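Local coordinates for Rep protein (Adeno-associated virus 5, PDB 1UUT) that probably binds the viral terminal-repeat DNA and nicks one strand of it through a metal-dependent HUH-type nuclease domain, at residues P20-S25 with V119-E124; Q80-S85 with Q159-W164. One frame throughout, in Å; residues are numbered along the deposited sequence.

Interaction 1 and interaction 2 belong to two different sites of one nuclease domain. Residues 20-25 and 119-124 meet at the surface, in a contact centred about 21 Å from the chain centre, where the start of helix 24-32 with the loop before it, and the loop after helix 101-118, hold a thymine of chain C. Residues 80-85 and 159-164 pair in the interior, centred about 10 Å from the chain centre, at one edge of the five-stranded antiparallel sheet, and carry a magnesium ligand. The two centres lie 24 Å apart, and the nearest atoms about 10 Å. Interaction 2 comes no closer than about 13 Å to the bound DNA, so the nucleotide grip and the metal site are separate here.

Interaction 1 of 2, residues P20-S25 with V119-E124; sequences PGISDS and VFQGIE. With nucleotides of chain C.
P20 turns its carbonyl O to the CD1 methyl of I123 at 3.8 Å, and G21, with positive phi, carries the chain round the same methyl. I22 follows as the apolar centre: its CB sits 3.6 Å from I123 CD1, while its own CD1 reaches the carbonyl O of F120 at 3.5 Å. That carbonyl also accepts from I123 N, closing the type I' turn of residues 120-123. With CG1 anti to the backbone N (chi1 -161°), the extended I22 chain runs across Q121 at about a right angle. At S23 a water links the backbone N to Q121 OE1, and S23 OG pairs with S25 OG at 2.7 Å. S25 OG in turn receives an N-H from Q121 NE2 at 2.8 Å, 18° out of the amide plane. The same NE2 donates to O4 of DT7 of chain C at 2.9 Å, and V119 O accepts from the thymine N3, nearly straight at 173°. Both N-H groups of Q121 are committed and OE1 accepts from the water, which argues for this orientation of the amide. It offers a donor to O4 while V119 O offers an acceptor to N3-H, a pattern that suits thymine.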
loop_
_atom_site.group_PDB
_atom_site.type_symbol
_atom_site.label_atom_id
_atom_site.label_comp_id
_atom_site.label_asym_id
_atom_site.label_seq_id
_atom_site.Cartn_x
_atom_site.Cartn_y
_atom_site.Cartn_z
ATOM N N PRO A 20 -10.539 -13.579 13.838
ATOM C CA PRO A 20 -10.997 -14.537 14.841
ATOM C C PRO A 20 -11.073 -15.986 14.355
ATOM O O PRO A 20 -11.608 -16.273 13.272
ATOM C CB PRO A 20 -12.374 -13.985 15.232
ATOM C CG PRO A 20 -12.834 -13.295 13.983
ATOM C CD PRO A 20 -11.587 -12.572 13.574
ATOM N N GLY A 21 -10.468 -16.874 15.143
ATOM C CA GLY A 21 -10.479 -18.291 14.837
ATOM C C GLY A 21 -9.559 -18.767 13.732
ATOM O O GLY A 21 -9.593 -19.948 13.377
ATOM N N ILE A 22 -8.724 -17.882 13.197
ATOM C CA ILE A 22 -7.825 -18.284 12.133
ATOM C C ILE A 22 -6.830 -19.324 12.653
ATOM O O ILE A 22 -6.499 -19.364 13.844
ATOM C CB ILE A 22 -7.119 -17.061 11.468
ATOM C CG1 ILE A 22 -6.582 -17.451 10.089
ATOM C CG2 ILE A 22 -5.995 -16.556 12.339
ATOM C CD1 ILE A 22 -6.300 -16.277 9.170
ATOM N N SER A 23 -6.438 -20.219 11.763
ATOM C CA SER A 23 -5.507 -21.294 12.064
ATOM C C SER A 23 -4.141 -20.815 12.558
ATOM O O SER A 23 -3.674 -19.734 12.177
ATOM C CB SER A 23 -5.340 -22.141 10.804
ATOM O OG SER A 23 -4.197 -22.958 10.864
ATOM N N ASP A 24 -3.491 -21.647 13.376
ATOM C CA ASP A 24 -2.156 -21.348 13.908
ATOM C C ASP A 24 -1.161 -21.127 12.770
ATOM O O ASP A 24 -0.154 -20.454 12.958
ATOM C CB ASP A 24 -1.617 -22.517 14.755
ATOM C CG ASP A 24 -2.286 -22.639 16.116
ATOM O OD1 ASP A 24 -3.056 -21.738 16.515
ATOM O OD2 ASP A 24 -2.019 -23.656 16.796
ATOM N N SER A 25 -1.410 -21.757 11.620
ATOM C CA SER A 25 -0.531 -21.644 10.457
ATOM C C SER A 25 -0.334 -20.191 10.030
ATOM O O SER A 25 0.754 -19.809 9.585
ATOM C CB SER A 25 -1.077 -22.471 9.290
ATOM O OG SER A 25 -2.440 -22.165 9.029
ATOM N N VAL A 119 -5.023 -15.209 1.323
ATOM C CA VAL A 119 -4.196 -14.589 2.356
ATOM C C VAL A 119 -4.763 -14.823 3.751
ATOM O O VAL A 119 -4.016 -15.087 4.692
ATOM C CB VAL A 119 -4.032 -13.042 2.151
ATOM C CG1 VAL A 119 -3.085 -12.457 3.212
ATOM C CG2 VAL A 119 -3.508 -12.739 0.750
ATOM N N PHE A 120 -6.080 -14.772 3.888
ATOM C CA PHE A 120 -6.681 -14.928 5.204
ATOM C C PHE A 120 -7.436 -16.214 5.467
ATOM O O PHE A 120 -8.317 -16.256 6.323
ATOM C CB PHE A 120 -7.546 -13.707 5.515
ATOM C CG PHE A 120 -6.779 -12.418 5.465
ATOM C CD1 PHE A 120 -7.084 -11.445 4.517
ATOM C CD2 PHE A 120 -5.697 -12.205 6.328
ATOM C CE1 PHE A 120 -6.321 -10.279 4.423
ATOM C CE2 PHE A 120 -4.928 -11.044 6.241
ATOM C CZ PHE A 120 -5.242 -10.080 5.284
ATOM N N GLN A 121 -7.083 -17.263 4.732
ATOM C CA GLN A 121 -7.708 -18.579 4.891
ATOM C C GLN A 121 -9.237 -18.554 4.855
ATOM O O GLN A 121 -9.902 -19.231 5.637
ATOM C CB GLN A 121 -7.198 -19.248 6.177
ATOM C CG GLN A 121 -5.674 -19.341 6.245
ATOM C CD GLN A 121 -5.182 -20.175 7.403
ATOM O OE1 GLN A 121 -5.964 -20.835 8.086
ATOM N NE2 GLN A 121 -3.877 -20.154 7.633
ATOM N N GLY A 122 -9.782 -17.742 3.957
ATOM C CA GLY A 122 -11.220 -17.644 3.815
ATOM C C GLY A 122 -11.916 -16.829 4.886
ATOM O O GLY A 122 -13.144 -16.715 4.861
ATOM N N ILE A 123 -11.160 -16.251 5.813
ATOM C CA ILE A 123 -11.748 -15.446 6.883
ATOM C C ILE A 123 -11.768 -13.968 6.500
ATOM O O ILE A 123 -10.739 -13.389 6.158
ATOM C CB ILE A 123 -10.990 -15.655 8.216
ATOM C CG1 ILE A 123 -11.111 -17.126 8.638
ATOM C CG2 ILE A 123 -11.516 -14.700 9.295
ATOM C CD1 ILE A 123 -10.389 -17.479 9.907
ATOM N N GLU A 124 -12.953 -13.369 6.506
ATOM C CA GLU A 124 -13.100 -11.959 6.155
ATOM C C GLU A 124 -12.584 -11.102 7.314
ATOM O O GLU A 124 -13.006 -11.280 8.458
ATOM C CB GLU A 124 -14.575 -11.639 5.864
ATOM C CG GLU A 124 -14.891 -10.160 5.585
ATOM C CD GLU A 124 -14.632 -9.732 4.147
ATOM O OE1 GLU A 124 -14.608 -10.593 3.239
ATOM O OE2 GLU A 124 -14.484 -8.512 3.918
ATOM P P DT C 7 4.155 -22.153 2.184
ATOM O OP1 DT C 7 4.552 -22.039 3.612
ATOM O OP2 DT C 7 3.365 -23.330 1.733
ATOM O "O5'" DT C 7 3.302 -20.871 1.783
ATOM C "C5'" DT C 7 3.826 -19.569 1.980
ATOM C "C4'" DT C 7 2.961 -18.551 1.282
ATOM O "O4'" DT C 7 1.596 -18.640 1.760
ATOM C "C3'" DT C 7 3.405 -17.116 1.546
ATOM O "O3'" DT C 7 3.147 -16.340 0.379
ATOM C "C2'" DT C 7 2.483 -16.676 2.666
ATOM C "C1'" DT C 7 1.201 -17.369 2.254
ATOM N N1 DT C 7 0.217 -17.563 3.328
ATOM C C2 DT C 7 -0.858 -16.708 3.353
ATOM O O2 DT C 7 -1.020 -15.808 2.546
ATOM N N3 DT C 7 -1.742 -16.942 4.371
ATOM C C4 DT C 7 -1.663 -17.912 5.350
ATOM O O4 DT C 7 -2.549 -18.001 6.194
ATOM C C5 DT C 7 -0.502 -18.763 5.277
ATOM C C7 DT C 7 -0.317 -19.826 6.314
ATOM C C6 DT C 7 0.369 -18.558 4.274
HETATM O O HOH W 1 -8.115 -21.019 9.580
#

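Interaction 2 of 2, residues Q80-S85 with Q159-W164; sequences QFEKGS and QPELQW. With MG (magnesium ion), chain E.
Strand 80-83 runs antiparallel to strand 162-164, their axes 4.6 Å apart at closest and their directions 138° apart, with a classic beta bulge where Q163 and W164 both face F81. F81 O takes the N-H of Q163 at 2.9 Å and, weakly, that of W164, while F81 N donates to W164 O. Beyond the bulge K83 N meets a lone pair of E161 O in the carbonyl plane at 2.8 Å. Q163 folds back at chi2 (-75°), which brings NE2 to P160 O at 2.7 Å in the planes of both groups and lays its chain against K83 CB; L47 O is a further acceptor for NE2. Q163 CB approaches CD1 of the F81 ring at 3.7 Å. On the face carrying E82 and L162, L162 CD1 packs against the amide of Q80, 3.6 Å from Q80 CD, the two chains crossing at about a right angle. Q80 OE1 is hydrogen-bonded to R182, and NE2 donates to E82 OE2 from the anti side, tilted out of the carboxylate plane. This second-shell bond probably steadies E82, whose OE1 binds magnesium at 2.4 Å. E161 lies alongside E82, pointing the same way with its carboxylate turned 75°; its OE2 forms a salt bridge with K157 and accepts from a magnesium-bound water. H89 and three waters bind the same ion. H89, L90 and H91 of neighbouring strand 88-95 form the HUH motif, on the central antiparallel sheet of viral Rep nucleases.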
loop_
_atom_site.group_PDB
_atom_site.type_symbol
_atom_site.label_atom_id
_atom_site.label_comp_id
_atom_site.label_asym_id
_atom_site.label_seq_id
_atom_site.Cartn_x
_atom_site.Cartn_y
_atom_site.Cartn_z
ATOM N N GLN A 80 2.819 2.303 -0.115
ATOM C CA GLN A 80 3.440 2.674 1.149
ATOM C C GLN A 80 2.630 2.104 2.306
ATOM O O GLN A 80 1.417 2.275 2.360
ATOM C CB GLN A 80 3.538 4.206 1.257
ATOM C CG GLN A 80 4.209 4.715 2.532
ATOM C CD GLN A 80 4.714 6.143 2.408
ATOM O OE1 GLN A 80 5.697 6.405 1.725
ATOM N NE2 GLN A 80 4.053 7.065 3.082
ATOM N N PHE A 81 3.290 1.355 3.180
ATOM C CA PHE A 81 2.646 0.764 4.343
ATOM C C PHE A 81 2.826 1.735 5.510
ATOM O O PHE A 81 3.954 2.149 5.818
ATOM C CB PHE A 81 3.290 -0.587 4.670
ATOM C CG PHE A 81 2.540 -1.379 5.694
ATOM C CD1 PHE A 81 3.222 -2.116 6.653
ATOM C CD2 PHE A 81 1.151 -1.392 5.697
ATOM C CE1 PHE A 81 2.520 -2.854 7.604
ATOM C CE2 PHE A 81 0.448 -2.121 6.636
ATOM C CZ PHE A 81 1.132 -2.856 7.595
ATOM N N GLU A 82 1.726 2.099 6.160
ATOM C CA GLU A 82 1.780 3.043 7.268
ATOM C C GLU A 82 1.102 2.549 8.528
ATOM O O GLU A 82 0.161 1.758 8.475
ATOM C CB GLU A 82 1.130 4.358 6.855
ATOM C CG GLU A 82 1.827 5.036 5.692
ATOM C CD GLU A 82 1.057 6.216 5.160
ATOM O OE1 GLU A 82 0.070 6.615 5.801
ATOM O OE2 GLU A 82 1.431 6.736 4.091
ATOM N N LYS A 83 1.628 2.989 9.663
ATOM C CA LYS A 83 1.076 2.654 10.959
ATOM C C LYS A 83 0.377 3.937 11.392
ATOM O O LYS A 83 1.020 4.879 11.844
ATOM C CB LYS A 83 2.197 2.274 11.929
ATOM C CG LYS A 83 1.769 2.078 13.380
ATOM C CD LYS A 83 2.975 1.697 14.213
ATOM C CE LYS A 83 2.786 2.012 15.687
ATOM N NZ LYS A 83 1.802 1.132 16.352
ATOM N N GLY A 84 -0.920 4.009 11.119
ATOM C CA GLY A 84 -1.701 5.177 11.481
ATOM C C GLY A 84 -2.046 5.184 12.955
ATOM O O GLY A 84 -1.661 4.279 13.693
ATOM N N SER A 85 -2.786 6.194 13.397
ATOM C CA SER A 85 -3.161 6.287 14.801
ATOM C C SER A 85 -4.212 5.249 15.195
ATOM O O SER A 85 -4.331 4.902 16.368
ATOM C CB SER A 85 -3.660 7.697 15.124
ATOM O OG SER A 85 -4.694 8.085 14.234
ATOM N N GLN A 159 9.220 7.543 10.255
ATOM C CA GLN A 159 8.958 6.473 11.209
ATOM C C GLN A 159 8.500 7.075 12.530
ATOM O O GLN A 159 8.952 8.157 12.897
ATOM C CB GLN A 159 10.220 5.634 11.417
ATOM C CG GLN A 159 10.697 4.946 10.164
ATOM C CD GLN A 159 11.869 4.033 10.419
ATOM O OE1 GLN A 159 13.023 4.468 10.416
ATOM N NE2 GLN A 159 11.584 2.755 10.633
ATOM N N PRO A 160 7.661 6.360 13.300
ATOM C CA PRO A 160 7.115 5.030 13.014
ATOM C C PRO A 160 5.872 4.964 12.123
ATOM O O PRO A 160 5.399 3.870 11.814
ATOM C CB PRO A 160 6.854 4.470 14.412
ATOM C CG PRO A 160 6.398 5.678 15.159
ATOM C CD PRO A 160 7.331 6.777 14.677
ATOM N N GLU A 161 5.343 6.109 11.705
ATOM C CA GLU A 161 4.175 6.094 10.834
ATOM C C GLU A 161 4.538 5.400 9.513
ATOM O O GLU A 161 3.775 4.579 9.003
ATOM C CB GLU A 161 3.650 7.497 10.573
ATOM C CG GLU A 161 2.415 7.485 9.699
ATOM C CD GLU A 161 1.819 8.850 9.487
ATOM O OE1 GLU A 161 2.497 9.860 9.764
ATOM O OE2 GLU A 161 0.660 8.913 9.035
ATOM N N LEU A 162 5.691 5.747 8.944
ATOM C CA LEU A 162 6.148 5.092 7.723
ATOM C C LEU A 162 6.695 3.732 8.149
ATOM O O LEU A 162 7.555 3.661 9.037
ATOM C CB LEU A 162 7.270 5.895 7.056
ATOM C CG LEU A 162 8.048 5.193 5.932
ATOM C CD1 LEU A 162 7.148 4.915 4.729
ATOM C CD2 LEU A 162 9.228 6.052 5.524
ATOM N N GLN A 163 6.158 2.657 7.578
ATOM C CA GLN A 163 6.635 1.320 7.911
ATOM C C GLN A 163 7.476 0.722 6.783
ATOM O O GLN A 163 8.461 0.041 7.039
ATOM C CB GLN A 163 5.464 0.384 8.237
ATOM C CG GLN A 163 4.758 0.689 9.550
ATOM C CD GLN A 163 5.565 0.255 10.752
ATOM O OE1 GLN A 163 5.983 -0.896 10.844
ATOM N NE2 GLN A 163 5.787 1.167 11.680
ATOM N N TRP A 164 7.098 0.991 5.538
ATOM C CA TRP A 164 7.811 0.460 4.379
ATOM C C TRP A 164 7.139 1.029 3.124
ATOM O O TRP A 164 6.030 1.569 3.194
ATOM C CB TRP A 164 7.702 -1.074 4.367
ATOM C CG TRP A 164 8.826 -1.799 3.665
ATOM C CD1 TRP A 164 8.873 -2.177 2.352
ATOM C CD2 TRP A 164 10.040 -2.274 4.259
ATOM N NE1 TRP A 164 10.035 -2.863 2.094
ATOM C CE2 TRP A 164 10.771 -2.940 3.249
ATOM C CE3 TRP A 164 10.582 -2.205 5.550
ATOM C CZ2 TRP A 164 12.018 -3.540 3.488
ATOM C CZ3 TRP A 164 11.820 -2.801 5.789
ATOM C CH2 TRP A 164 12.524 -3.460 4.760
HETATM MG MG MG E . -2.226 7.444 5.897
HETATM O O HOH W 2 -1.786 7.367 7.923
HETATM O O HOH W 3 -4.266 7.522 5.522
HETATM O O HOH W 4 -1.780 9.378 5.323
#